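Local coordinates for protein Phenylalanine/tyrosine ammonia-lyase (Rhodosporidium toruloides, PDB 1Y2M) that catalyses the non-oxidative deamination of L-phenylalanine and L-tyrosine to trans-cinnamic and p-coumaric acid, working as a homotetramer, at residues B[280-285]-B[420-425]; B[553-558]-B[627-632]; B[302-307]-B[441-446]. All coordinates share one frame; numbering follows the deposited sequence.

Interactions 1 and 3 join the same two long helices, 273-303 and 416-443, first in the N-terminal part of each helix and then at their C-terminal ends; their centres lie about 31 Å apart. Helix 506-560 ties the set together: it flanks both of these contacts and, nearer its own C-terminal end, supplies one side of interaction 2, whose centre is about 30 Å from that of interaction 3 and about 60 Å from that of interaction 1. Only interaction 3 approaches the substrate-binding residues, E442 having its side chain about 9 Å from that of R366, which probably binds cinnamate, as in related enzymes. Interactions 1 and 2 lie away from those residues.

Interaction 1 of 3, residues B[280-285]-B[420-425]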
ATOM      1  N   THR B 280      12.405  19.541  -4.753  1.00  8.02           N
ATOM      2  CA  THR B 280      12.376  20.558  -5.806  1.00 10.26           C
ATOM      3  C   THR B 280      12.786  19.968  -7.140  1.00  8.37           C
ATOM      4  O   THR B 280      12.124  20.199  -8.159  1.00 10.26           O
ATOM      5  CB  THR B 280      13.299  21.746  -5.458  1.00 10.99           C
ATOM      6  OG1 THR B 280      12.794  22.424  -4.298  1.00  9.87           O
ATOM      7  CG2 THR B 280      13.375  22.653  -6.621  1.00 10.32           C
ATOM      8  N   LEU B 281      13.853  19.165  -7.161  1.00  7.62           N
ATOM      9  CA  LEU B 281      14.297  18.510  -8.383  1.00  8.64           C
ATOM     10  C   LEU B 281      13.214  17.582  -8.911  1.00  9.08           C
ATOM     11  O   LEU B 281      12.964  17.528 -10.134  1.00  9.89           O
ATOM     12  CB  LEU B 281      15.604  17.791  -8.111  1.00 10.59           C
ATOM     13  CG  LEU B 281      16.734  18.788  -7.782  1.00  9.98           C
ATOM     14  CD1 LEU B 281      17.857  18.035  -7.112  1.00 13.78           C
ATOM     15  CD2 LEU B 281      17.262  19.486  -9.037  1.00 15.84           C
ATOM     16  N   ALA B 282      12.586  16.839  -8.005  1.00  9.57           N
ATOM     17  CA  ALA B 282      11.548  15.887  -8.405  1.00  9.75           C
ATOM     18  C   ALA B 282      10.304  16.582  -8.956  1.00  9.24           C
ATOM     19  O   ALA B 282       9.704  16.152  -9.956  1.00  9.64           O
ATOM     20  CB  ALA B 282      11.222  14.967  -7.268  1.00 11.19           C
ATOM     21  N   LEU B 283       9.928  17.697  -8.340  1.00  6.94           N
ATOM     22  CA  LEU B 283       8.778  18.434  -8.842  1.00  9.16           C
ATOM     23  C   LEU B 283       9.047  19.059 -10.199  1.00 10.30           C
ATOM     24  O   LEU B 283       8.214  18.989 -11.108  1.00 10.40           O
ATOM     25  CB  LEU B 283       8.377  19.520  -7.860  1.00  6.79           C
ATOM     26  CG  LEU B 283       7.133  20.301  -8.322  1.00  8.22           C
ATOM     27  CD1 LEU B 283       5.927  19.403  -8.531  1.00 12.75           C
ATOM     28  CD2 LEU B 283       6.791  21.375  -7.302  1.00 10.72           C
ATOM     29  N   HIS B 284      10.233  19.659 -10.350  1.00  9.83           N
ATOM     30  CA  HIS B 284      10.666  20.142 -11.663  1.00  9.54           C
ATOM     31  C   HIS B 284      10.507  19.063 -12.739  1.00  8.79           C
ATOM     32  O   HIS B 284       9.890  19.304 -13.799  1.00 10.53           O
ATOM     33  CB  HIS B 284      12.118  20.616 -11.557  1.00  7.48           C
ATOM     34  CG  HIS B 284      12.791  20.918 -12.856  1.00  8.91           C
ATOM     35  ND1 HIS B 284      13.297  19.933 -13.677  1.00 12.10           N
ATOM     36  CD2 HIS B 284      13.140  22.105 -13.423  1.00 13.90           C
ATOM     37  CE1 HIS B 284      13.890  20.517 -14.719  1.00 10.92           C
ATOM     38  NE2 HIS B 284      13.811  21.823 -14.589  1.00 13.62           N
ATOM     39  N   ASP B 285      10.973  17.864 -12.438  1.00  9.13           N
ATOM     40  CA  ASP B 285      10.952  16.821 -13.453  1.00  9.25           C
ATOM     41  C   ASP B 285       9.526  16.361 -13.732  1.00 11.05           C
ATOM     42  O   ASP B 285       9.160  16.089 -14.877  1.00 11.12           O
ATOM     43  CB  ASP B 285      11.872  15.678 -13.016  1.00  9.07           C
ATOM     44  CG  ASP B 285      13.354  16.035 -13.071  1.00 14.50           C
ATOM     45  OD1 ASP B 285      13.755  17.055 -13.662  1.00 10.78           O
ATOM     46  OD2 ASP B 285      14.135  15.232 -12.534  1.00 14.56           O
ATOM     47  N   ASN B 420       4.467  16.041   2.105  1.00 10.66           N
ATOM     48  CA  ASN B 420       3.141  16.206   1.479  1.00 11.33           C
ATOM     49  C   ASN B 420       3.230  16.342  -0.023  1.00  8.84           C
ATOM     50  O   ASN B 420       2.517  15.662  -0.772  1.00 11.12           O
ATOM     51  CB  ASN B 420       2.442  17.445   2.098  1.00 13.85           C
ATOM     52  CG  ASN B 420       1.070  17.828   1.428  1.00 17.16           C
ATOM     53  OD1 ASN B 420       1.023  18.743   0.569  1.00 24.06           O
ATOM     54  ND2 ASN B 420      -0.026  17.220   1.896  1.00 17.27           N
ATOM     55  N   THR B 421       4.127  17.194  -0.485  1.00  7.28           N
ATOM     56  CA  THR B 421       4.254  17.400  -1.918  1.00  9.41           C
ATOM     57  C   THR B 421       4.677  16.126  -2.622  1.00 10.54           C
ATOM     58  O   THR B 421       4.263  15.830  -3.765  1.00 10.24           O
ATOM     59  CB  THR B 421       5.245  18.528  -2.294  1.00  7.36           C
ATOM     60  OG1 THR B 421       6.599  18.194  -1.971  1.00  8.58           O
ATOM     61  CG2 THR B 421       4.849  19.821  -1.560  1.00  9.86           C
HETATM   62  N   MSE B 422       5.543  15.392  -1.959  1.00  7.64           N
HETATM   63  CA  MSE B 422       6.114  14.170  -2.593  1.00  8.35           C
HETATM   64  C   MSE B 422       5.108  13.013  -2.660  1.00  7.79           C
HETATM   65  O   MSE B 422       5.044  12.272  -3.637  1.00  9.76           O
HETATM   66  CB  MSE B 422       7.353  13.775  -1.868  1.00 10.22           C
HETATM   67  CG  MSE B 422       8.494  14.749  -2.094  1.00 10.77           C
HETATM   68 SE   MSE B 422       9.044  14.858  -4.000  1.00 17.88          SE
HETATM   69  CE  MSE B 422       8.028  16.422  -4.667  1.00 11.04           C
ATOM     70  N   GLU B 423       4.312  12.854  -1.600  1.00  8.67           N
ATOM     71  CA  GLU B 423       3.276  11.782  -1.561  1.00  7.17           C
ATOM     72  C   GLU B 423       2.326  12.050  -2.730  1.00  9.63           C
ATOM     73  O   GLU B 423       2.056  11.126  -3.531  1.00  9.53           O
ATOM     74  CB  GLU B 423       2.533  11.771  -0.236  1.00  9.66           C
ATOM     75  CG  GLU B 423       3.373  11.515   1.003  1.00 11.35           C
ATOM     76  CD  GLU B 423       3.820  10.073   1.195  1.00 12.84           C
ATOM     77  OE1 GLU B 423       3.159   9.390   1.984  1.00 14.50           O
ATOM     78  OE2 GLU B 423       4.842   9.661   0.654  1.00 10.76           O
ATOM     79  N   LYS B 424       1.816  13.282  -2.818  1.00 10.96           N
ATOM     80  CA  LYS B 424       0.835  13.648  -3.863  1.00 13.79           C
ATOM     81  C   LYS B 424       1.421  13.538  -5.259  1.00 10.12           C
ATOM     82  O   LYS B 424       0.786  13.049  -6.213  1.00 11.00           O
ATOM     83  CB  LYS B 424       0.294  15.082  -3.674  1.00 15.41           C
ATOM     84  CG  LYS B 424      -0.396  15.354  -2.355  1.00 24.49           C
ATOM     85  CD  LYS B 424      -0.448  16.899  -2.012  1.00 24.61           C
ATOM     86  CE  LYS B 424      -0.638  17.752  -3.251  1.00 24.77           C
ATOM     87  NZ  LYS B 424       0.558  18.041  -4.158  1.00 25.15           N
ATOM     88  N   THR B 425       2.666  13.982  -5.411  1.00  9.03           N
ATOM     89  CA  THR B 425       3.275  13.931  -6.741  1.00  9.21           C
ATOM     90  C   THR B 425       3.458  12.470  -7.163  1.00 10.27           C
ATOM     91  O   THR B 425       3.274  12.145  -8.353  1.00 10.19           O
ATOM     92  CB  THR B 425       4.582  14.727  -6.744  1.00  9.20           C
ATOM     93  OG1 THR B 425       4.299  16.099  -6.418  1.00  9.28           O
ATOM     94  CG2 THR B 425       5.345  14.629  -8.109  1.00 12.86           C
TER
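T425, whose OG1 lies 4.2 Å from L283 CD1, turns that hydroxyl back on its own helix, so the carbonyl oxygen of T421 is gripped twice: T425 OG1 donates to T421 O at 2.7 Å and T425 N reaches the same oxygen at 2.9 Å, the two coming from opposite faces of the carbonyl plane. Across the contact itself the touching is nonpolar in character, chiefly through M422. This residue, modelled as selenomethionine, sets CG beside its backbone N (chi1 -70°) and bends again at the next two bonds, which carries its end toward helix 273-303. There its SE rests against A282 CB at 3.9 Å, while its CE lies 4.3 Å from L283 N and somewhat farther from L283 CB. The axes of the two segments approach to 10.5 Å at 32°, running nearly in the same direction within the buried helical bundle of the PAL/histidase fold. T513 and T514 of helix 506-560 and L379 of helix 368-391 pack beside the same residues. No hydrogen bond passes between the segments; with the threonine hydroxyl spent on a carbonyl of its own helix, a buried polar group is satisfied locally and the helices meet through van der Waals contact alone.

Interaction 2 of 3, residues B[553-558]-B[627-632]; sequences VSLIDQ and VAAAES
L555 does nearly all the reaching here, directing its branched end into the surface of the segment 627-632. Its CB points toward the opposing helix and CG sits beside the backbone N (chi1 -80°), which leaves the two methyls to divide the work. CD1 makes the closer fit, 3.7 Å from A629 CA and 4.0 Å from both A629 CB and S632 CB, so it lies against backbone as much as side chain. CD2 is more loosely engaged, meeting A628 CB at 4.3 Å. The small alanines let one leucine approach the main chain although the axes of the two segments remain 10.5 Å apart, running almost antiparallel at 157°. Away from this leucine the contact opens quickly to solvent: S554, Q558 and E631 are exposed, and none of them bridges to the other segment. No hydrogen bond crosses, and the buried surface amounts to 122 Å². The site is about 49 Å from the centre of the chain, in an outlying helical region that probably corresponds to the extra domain distinguishing eukaryotic phenylalanine ammonia-lyases from histidase. Around it, W625 of helix 619-646 also packs on L555, F548 of helix 506-560 lies against S632, F601 of helix 593-611 covers A629, and helix 570-587 lines the V553 and I556 side of the other segment.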
ATOM      1  N   VAL B 553     -11.794   3.790 -58.910  1.00 15.36           N
ATOM      2  CA  VAL B 553     -12.726   4.324 -59.895  1.00 14.60           C
ATOM      3  C   VAL B 553     -12.321   3.863 -61.291  1.00 12.37           C
ATOM      4  O   VAL B 553     -13.150   3.427 -62.103  1.00 14.07           O
ATOM      5  CB  VAL B 553     -12.789   5.856 -59.797  1.00 12.92           C
ATOM      6  CG1 VAL B 553     -13.660   6.420 -60.910  1.00 18.05           C
ATOM      7  CG2 VAL B 553     -13.305   6.280 -58.422  1.00 13.22           C
ATOM      8  N   SER B 554     -11.038   3.999 -61.599  1.00 14.29           N
ATOM      9  CA  SER B 554     -10.524   3.680 -62.911  1.00 12.78           C
ATOM     10  C   SER B 554     -10.707   2.220 -63.285  1.00 13.02           C
ATOM     11  O   SER B 554     -11.110   1.893 -64.407  1.00 12.13           O
ATOM     12  CB  SER B 554      -9.049   4.040 -62.975  1.00 17.73           C
ATOM     13  OG  SER B 554      -8.473   3.542 -64.173  1.00 25.80           O
ATOM     14  N   LEU B 555     -10.404   1.332 -62.328  1.00 11.80           N
ATOM     15  CA  LEU B 555     -10.547  -0.111 -62.567  1.00 13.99           C
ATOM     16  C   LEU B 555     -12.009  -0.488 -62.728  1.00 11.31           C
ATOM     17  O   LEU B 555     -12.350  -1.320 -63.559  1.00 12.39           O
ATOM     18  CB  LEU B 555      -9.907  -0.922 -61.438  1.00 17.52           C
ATOM     19  CG  LEU B 555      -8.385  -1.061 -61.552  1.00 24.55           C
ATOM     20  CD1 LEU B 555      -7.770  -1.459 -60.217  1.00 29.87           C
ATOM     21  CD2 LEU B 555      -7.987  -2.031 -62.663  1.00 30.09           C
ATOM     22  N   ILE B 556     -12.870   0.113 -61.912  1.00 14.38           N
ATOM     23  CA  ILE B 556     -14.319  -0.072 -62.052  1.00 13.08           C
ATOM     24  C   ILE B 556     -14.779   0.375 -63.446  1.00 12.84           C
ATOM     25  O   ILE B 556     -15.595  -0.283 -64.104  1.00 10.27           O
ATOM     26  CB  ILE B 556     -15.079   0.688 -60.943  1.00 13.08           C
ATOM     27  CG1 ILE B 556     -15.073  -0.110 -59.636  1.00 14.12           C
ATOM     28  CG2 ILE B 556     -16.502   1.008 -61.346  1.00 13.41           C
ATOM     29  CD1 ILE B 556     -15.744   0.621 -58.481  1.00 14.05           C
ATOM     30  N   ASP B 557     -14.267   1.505 -63.913  1.00 10.02           N
ATOM     31  CA  ASP B 557     -14.656   1.965 -65.255  1.00 11.58           C
ATOM     32  C   ASP B 557     -14.174   1.031 -66.340  1.00 11.76           C
ATOM     33  O   ASP B 557     -14.918   0.689 -67.280  1.00 12.91           O
ATOM     34  CB  ASP B 557     -14.113   3.364 -65.533  1.00 15.06           C
ATOM     35  CG  ASP B 557     -14.885   4.426 -64.822  1.00 21.44           C
ATOM     36  OD1 ASP B 557     -16.041   4.154 -64.420  1.00 20.08           O
ATOM     37  OD2 ASP B 557     -14.347   5.542 -64.692  1.00 20.10           O
ATOM     38  N   GLN B 558     -12.920   0.628 -66.225  1.00 10.28           N
ATOM     39  CA  GLN B 558     -12.320  -0.240 -67.196  1.00 12.85           C
ATOM     40  C   GLN B 558     -13.053  -1.575 -67.278  1.00 10.93           C
ATOM     41  O   GLN B 558     -13.320  -2.067 -68.388  1.00 12.81           O
ATOM     42  CB  GLN B 558     -10.863  -0.463 -66.861  1.00 12.94           C
ATOM     43  CG  GLN B 558     -10.131  -1.387 -67.818  1.00 19.69           C
ATOM     44  CD  GLN B 558      -8.681  -1.656 -67.398  1.00 23.17           C
ATOM     45  OE1 GLN B 558      -8.281  -1.389 -66.254  1.00 30.35           O
ATOM     46  NE2 GLN B 558      -7.890  -2.198 -68.330  1.00 31.67           N
ATOM     47  N   VAL B 627      -9.093  -9.574 -59.137  1.00 10.45           N
ATOM     48  CA  VAL B 627      -7.677  -9.917 -59.173  1.00 11.43           C
ATOM     49  C   VAL B 627      -6.850  -8.687 -59.587  1.00 11.27           C
ATOM     50  O   VAL B 627      -5.820  -8.349 -58.956  1.00 12.71           O
ATOM     51  CB  VAL B 627      -7.426 -11.134 -60.073  1.00 11.73           C
ATOM     52  CG1 VAL B 627      -5.943 -11.332 -60.274  1.00 13.74           C
ATOM     53  CG2 VAL B 627      -8.030 -12.395 -59.434  1.00 13.07           C
ATOM     54  N   ALA B 628      -7.288  -7.996 -60.635  1.00 10.98           N
ATOM     55  CA  ALA B 628      -6.536  -6.808 -61.090  1.00 10.83           C
ATOM     56  C   ALA B 628      -6.519  -5.752 -60.002  1.00  9.91           C
ATOM     57  O   ALA B 628      -5.513  -5.094 -59.763  1.00  8.99           O
ATOM     58  CB  ALA B 628      -7.134  -6.247 -62.347  1.00 12.36           C
ATOM     59  N   ALA B 629      -7.631  -5.578 -59.294  1.00  8.51           N
ATOM     60  CA  ALA B 629      -7.666  -4.561 -58.280  1.00  8.72           C
ATOM     61  C   ALA B 629      -6.746  -4.903 -57.127  1.00 10.25           C
ATOM     62  O   ALA B 629      -6.055  -4.026 -56.597  1.00 10.56           O
ATOM     63  CB  ALA B 629      -9.063  -4.354 -57.816  1.00  9.46           C
ATOM     64  N   ALA B 630      -6.768  -6.166 -56.692  1.00  8.20           N
ATOM     65  CA  ALA B 630      -5.862  -6.586 -55.621  1.00  9.68           C
ATOM     66  C   ALA B 630      -4.392  -6.383 -56.028  1.00 10.79           C
ATOM     67  O   ALA B 630      -3.571  -5.885 -55.238  1.00  9.93           O
ATOM     68  CB  ALA B 630      -6.115  -8.009 -55.245  1.00 10.19           C
ATOM     69  N   GLU B 631      -4.043  -6.801 -57.249  1.00 10.91           N
ATOM     70  CA  GLU B 631      -2.654  -6.663 -57.750  1.00 12.64           C
ATOM     71  C   GLU B 631      -2.240  -5.211 -57.761  1.00 12.13           C
ATOM     72  O   GLU B 631      -1.110  -4.851 -57.374  1.00 12.06           O
ATOM     73  CB  GLU B 631      -2.494  -7.304 -59.134  1.00 12.82           C
ATOM     74  CG  GLU B 631      -2.482  -8.803 -59.061  1.00 13.09           C
ATOM     75  CD  GLU B 631      -2.527  -9.436 -60.429  1.00 24.49           C
ATOM     76  OE1 GLU B 631      -2.733  -8.689 -61.427  1.00 30.76           O
ATOM     77  OE2 GLU B 631      -2.388 -10.686 -60.515  1.00 33.91           O
ATOM     78  N   SER B 632      -3.172  -4.369 -58.176  1.00 11.71           N
ATOM     79  CA  SER B 632      -2.939  -2.936 -58.216  1.00 11.86           C
ATOM     80  C   SER B 632      -2.666  -2.394 -56.815  1.00 12.07           C
ATOM     81  O   SER B 632      -1.748  -1.592 -56.592  1.00 11.26           O
ATOM     82  CB  SER B 632      -4.132  -2.232 -58.875  1.00 13.67           C
ATOM     83  OG  SER B 632      -4.017  -0.817 -58.789  1.00 18.84           O
TER

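Interaction 3 of 3, residues B[302-307]-B[441-446]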
ATOM      1  N   GLU B 302      -3.719  12.069 -33.051  1.00  9.74           N
ATOM      2  CA  GLU B 302      -3.348  12.137 -34.473  1.00  9.51           C
ATOM      3  C   GLU B 302      -3.107  10.738 -35.074  1.00 10.22           C
ATOM      4  O   GLU B 302      -3.686  10.371 -36.082  1.00 11.16           O
ATOM      5  CB  GLU B 302      -2.122  13.038 -34.665  1.00 10.82           C
ATOM      6  CG  GLU B 302      -2.406  14.488 -34.347  1.00  9.00           C
ATOM      7  CD  GLU B 302      -1.220  15.375 -34.743  1.00 11.50           C
ATOM      8  OE1 GLU B 302      -0.211  15.294 -34.026  1.00 12.12           O
ATOM      9  OE2 GLU B 302      -1.269  16.116 -35.779  1.00 10.88           O
ATOM     10  N   ALA B 303      -2.309   9.905 -34.404  1.00  8.80           N
ATOM     11  CA  ALA B 303      -2.019   8.565 -34.916  1.00  9.13           C
ATOM     12  C   ALA B 303      -3.299   7.724 -35.020  1.00 10.16           C
ATOM     13  O   ALA B 303      -3.422   6.909 -35.893  1.00 10.12           O
ATOM     14  CB  ALA B 303      -1.042   7.851 -34.028  1.00 12.71           C
HETATM   15  N   MSE B 304      -4.255   7.961 -34.122  1.00  8.70           N
HETATM   16  CA  MSE B 304      -5.510   7.183 -34.078  1.00  9.29           C
HETATM   17  C   MSE B 304      -6.591   7.783 -34.958  1.00  9.99           C
HETATM   18  O   MSE B 304      -7.686   7.285 -34.981  1.00 11.25           O
HETATM   19  CB  MSE B 304      -6.004   7.120 -32.644  1.00 11.15           C
HETATM   20  CG  MSE B 304      -5.089   6.360 -31.712  1.00  8.80           C
HETATM   21 SE   MSE B 304      -5.446   4.410 -31.983  1.00 22.63          SE
HETATM   22  CE  MSE B 304      -7.249   4.232 -31.130  1.00 15.18           C
ATOM     23  N   VAL B 305      -6.253   8.831 -35.708  1.00 10.00           N
ATOM     24  CA  VAL B 305      -7.226   9.638 -36.462  1.00 10.48           C
ATOM     25  C   VAL B 305      -8.475   9.870 -35.596  1.00 11.21           C
ATOM     26  O   VAL B 305      -9.633   9.702 -36.021  1.00 12.26           O
ATOM     27  CB  VAL B 305      -7.515   9.071 -37.870  1.00 10.94           C
ATOM     28  CG1 VAL B 305      -8.446   9.957 -38.641  1.00 22.30           C
ATOM     29  CG2 VAL B 305      -6.225   9.083 -38.656  1.00 14.82           C
ATOM     30  N   GLY B 306      -8.213  10.277 -34.362  1.00 10.69           N
ATOM     31  CA  GLY B 306      -9.253  10.489 -33.392  1.00 10.35           C
ATOM     32  C   GLY B 306      -9.806  11.889 -33.391  1.00 12.00           C
ATOM     33  O   GLY B 306      -9.508  12.687 -34.278  1.00 11.57           O
ATOM     34  N   HIS B 307     -10.606  12.170 -32.366  1.00 10.98           N
ATOM     35  CA  HIS B 307     -11.395  13.404 -32.356  1.00 11.90           C
ATOM     36  C   HIS B 307     -10.746  14.518 -31.548  1.00 11.27           C
ATOM     37  O   HIS B 307     -10.611  14.453 -30.313  1.00 11.57           O
ATOM     38  CB  HIS B 307     -12.765  13.127 -31.774  1.00 10.98           C
ATOM     39  CG  HIS B 307     -13.602  12.236 -32.625  1.00 15.52           C
ATOM     40  ND1 HIS B 307     -13.713  10.881 -32.409  1.00 26.48           N
ATOM     41  CD2 HIS B 307     -14.412  12.522 -33.671  1.00 18.34           C
ATOM     42  CE1 HIS B 307     -14.534  10.364 -33.308  1.00 26.87           C
ATOM     43  NE2 HIS B 307     -14.968  11.339 -34.091  1.00 20.54           N
ATOM     44  N   THR B 441      -1.370   1.245 -25.257  1.00  9.28           N
ATOM     45  CA  THR B 441      -1.705  -0.166 -25.464  1.00  9.67           C
ATOM     46  C   THR B 441      -2.922  -0.308 -26.393  1.00 12.19           C
ATOM     47  O   THR B 441      -3.050  -1.280 -27.138  1.00 13.08           O
ATOM     48  CB  THR B 441      -1.791  -0.904 -24.136  1.00 12.83           C
ATOM     49  OG1 THR B 441      -1.649  -2.332 -24.388  1.00 12.24           O
ATOM     50  CG2 THR B 441      -3.064  -0.590 -23.419  1.00 13.28           C
ATOM     51  N   GLU B 442      -3.794   0.693 -26.417  1.00 11.63           N
ATOM     52  CA  GLU B 442      -4.887   0.739 -27.375  1.00 11.51           C
ATOM     53  C   GLU B 442      -4.334   0.881 -28.785  1.00 10.50           C
ATOM     54  O   GLU B 442      -4.744   0.178 -29.709  1.00 12.95           O
ATOM     55  CB  GLU B 442      -5.824   1.891 -27.027  1.00 12.80           C
ATOM     56  CG  GLU B 442      -7.023   2.040 -27.962  1.00 16.81           C
ATOM     57  CD  GLU B 442      -7.931   3.198 -27.589  1.00 21.46           C
ATOM     58  OE1 GLU B 442      -7.816   3.763 -26.455  1.00 20.24           O
ATOM     59  OE2 GLU B 442      -8.763   3.560 -28.465  1.00 19.08           O
HETATM   60  N   MSE B 443      -3.397   1.798 -28.930  1.00  9.33           N
HETATM   61  CA  MSE B 443      -2.767   2.065 -30.212  1.00 10.31           C
HETATM   62  C   MSE B 443      -2.013   0.850 -30.760  1.00 12.01           C
HETATM   63  O   MSE B 443      -1.925   0.702 -31.975  1.00 10.88           O
HETATM   64  CB  MSE B 443      -1.797   3.268 -30.127  1.00 11.51           C
HETATM   65  CG  MSE B 443      -1.331   3.717 -31.416  1.00 14.27           C
HETATM   66 SE   MSE B 443      -0.283   5.391 -31.258  1.00 20.67          SE
HETATM   67  CE  MSE B 443       1.107   4.709 -30.020  1.00 22.62           C
ATOM     68  N   LEU B 444      -1.456   0.029 -29.865  1.00 11.66           N
ATOM     69  CA  LEU B 444      -0.724  -1.186 -30.227  1.00 11.72           C
ATOM     70  C   LEU B 444      -1.618  -2.430 -30.364  1.00 14.02           C
ATOM     71  O   LEU B 444      -1.111  -3.565 -30.560  1.00 15.55           O
ATOM     72  CB  LEU B 444       0.371  -1.444 -29.194  1.00 11.98           C
ATOM     73  CG  LEU B 444       1.428  -0.327 -29.126  1.00  7.39           C
ATOM     74  CD1 LEU B 444       2.534  -0.761 -28.120  1.00 14.09           C
ATOM     75  CD2 LEU B 444       1.963   0.072 -30.454  1.00 12.66           C
ATOM     76  N   ASN B 445      -2.918  -2.235 -30.211  1.00 13.41           N
ATOM     77  CA  ASN B 445      -3.915  -3.304 -30.360  1.00 11.33           C
ATOM     78  C   ASN B 445      -4.579  -3.240 -31.714  1.00 11.60           C
ATOM     79  O   ASN B 445      -5.339  -2.317 -32.001  1.00 11.54           O
ATOM     80  CB  ASN B 445      -4.952  -3.178 -29.229  1.00 11.64           C
ATOM     81  CG  ASN B 445      -5.893  -4.371 -29.155  1.00 15.90           C
ATOM     82  OD1 ASN B 445      -6.361  -4.859 -30.183  1.00 18.97           O
ATOM     83  ND2 ASN B 445      -6.168  -4.853 -27.954  1.00 13.19           N
ATOM     84  N   ALA B 446      -4.285  -4.239 -32.544  1.00 13.69           N
ATOM     85  CA  ALA B 446      -4.752  -4.264 -33.947  1.00 13.59           C
ATOM     86  C   ALA B 446      -6.262  -4.231 -34.035  1.00 13.76           C
ATOM     87  O   ALA B 446      -6.828  -3.724 -34.988  1.00 13.84           O
ATOM     88  CB  ALA B 446      -4.228  -5.551 -34.635  1.00 16.40           C
TER
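Successive bends at chi2 (-80°) and chi3 (-72°) fold the side chain of M304, modelled as selenomethionine, so that its methyl end meets E442, which comes out fully extended with CG anti to the backbone N (chi1 180°). The two side chains cross obliquely, and M304 CE lies only 3.1 Å from E442 OE2 and 3.8 Å from E442 CD. This is a close methyl-carboxylate contact, not a hydrogen bond; the main polar partner of that oxygen is R362, whose salt bridge probably fixes the carboxylate beside the methyl. Behind the methyl, M304 SE rests over the backbone at M443 CA, 4.0 Å away. M443, also a selenomethionine, runs out extended and turns only at its last torsion, bringing its SE to 3.8 Å from A303 CB. M304 and M443 together account for most of the buried surface. Both helices finish here: helix 273-303 closes in a Schellman motif, V305 taking positive phi, and V305 N bonds to E302 O at 3.0 Å. The side chain of E442 is about 9 Å from that of R366 and about 10 Å from that of Q360, both probably cinnamate-binding, as in related enzymes. A534 of helix 506-560 packs on A303 and M443 alike, R538 of that helix binds the carbonyl of A303, and M497 of a neighbouring subunit reaches N445, beyond the end of helix 416-443.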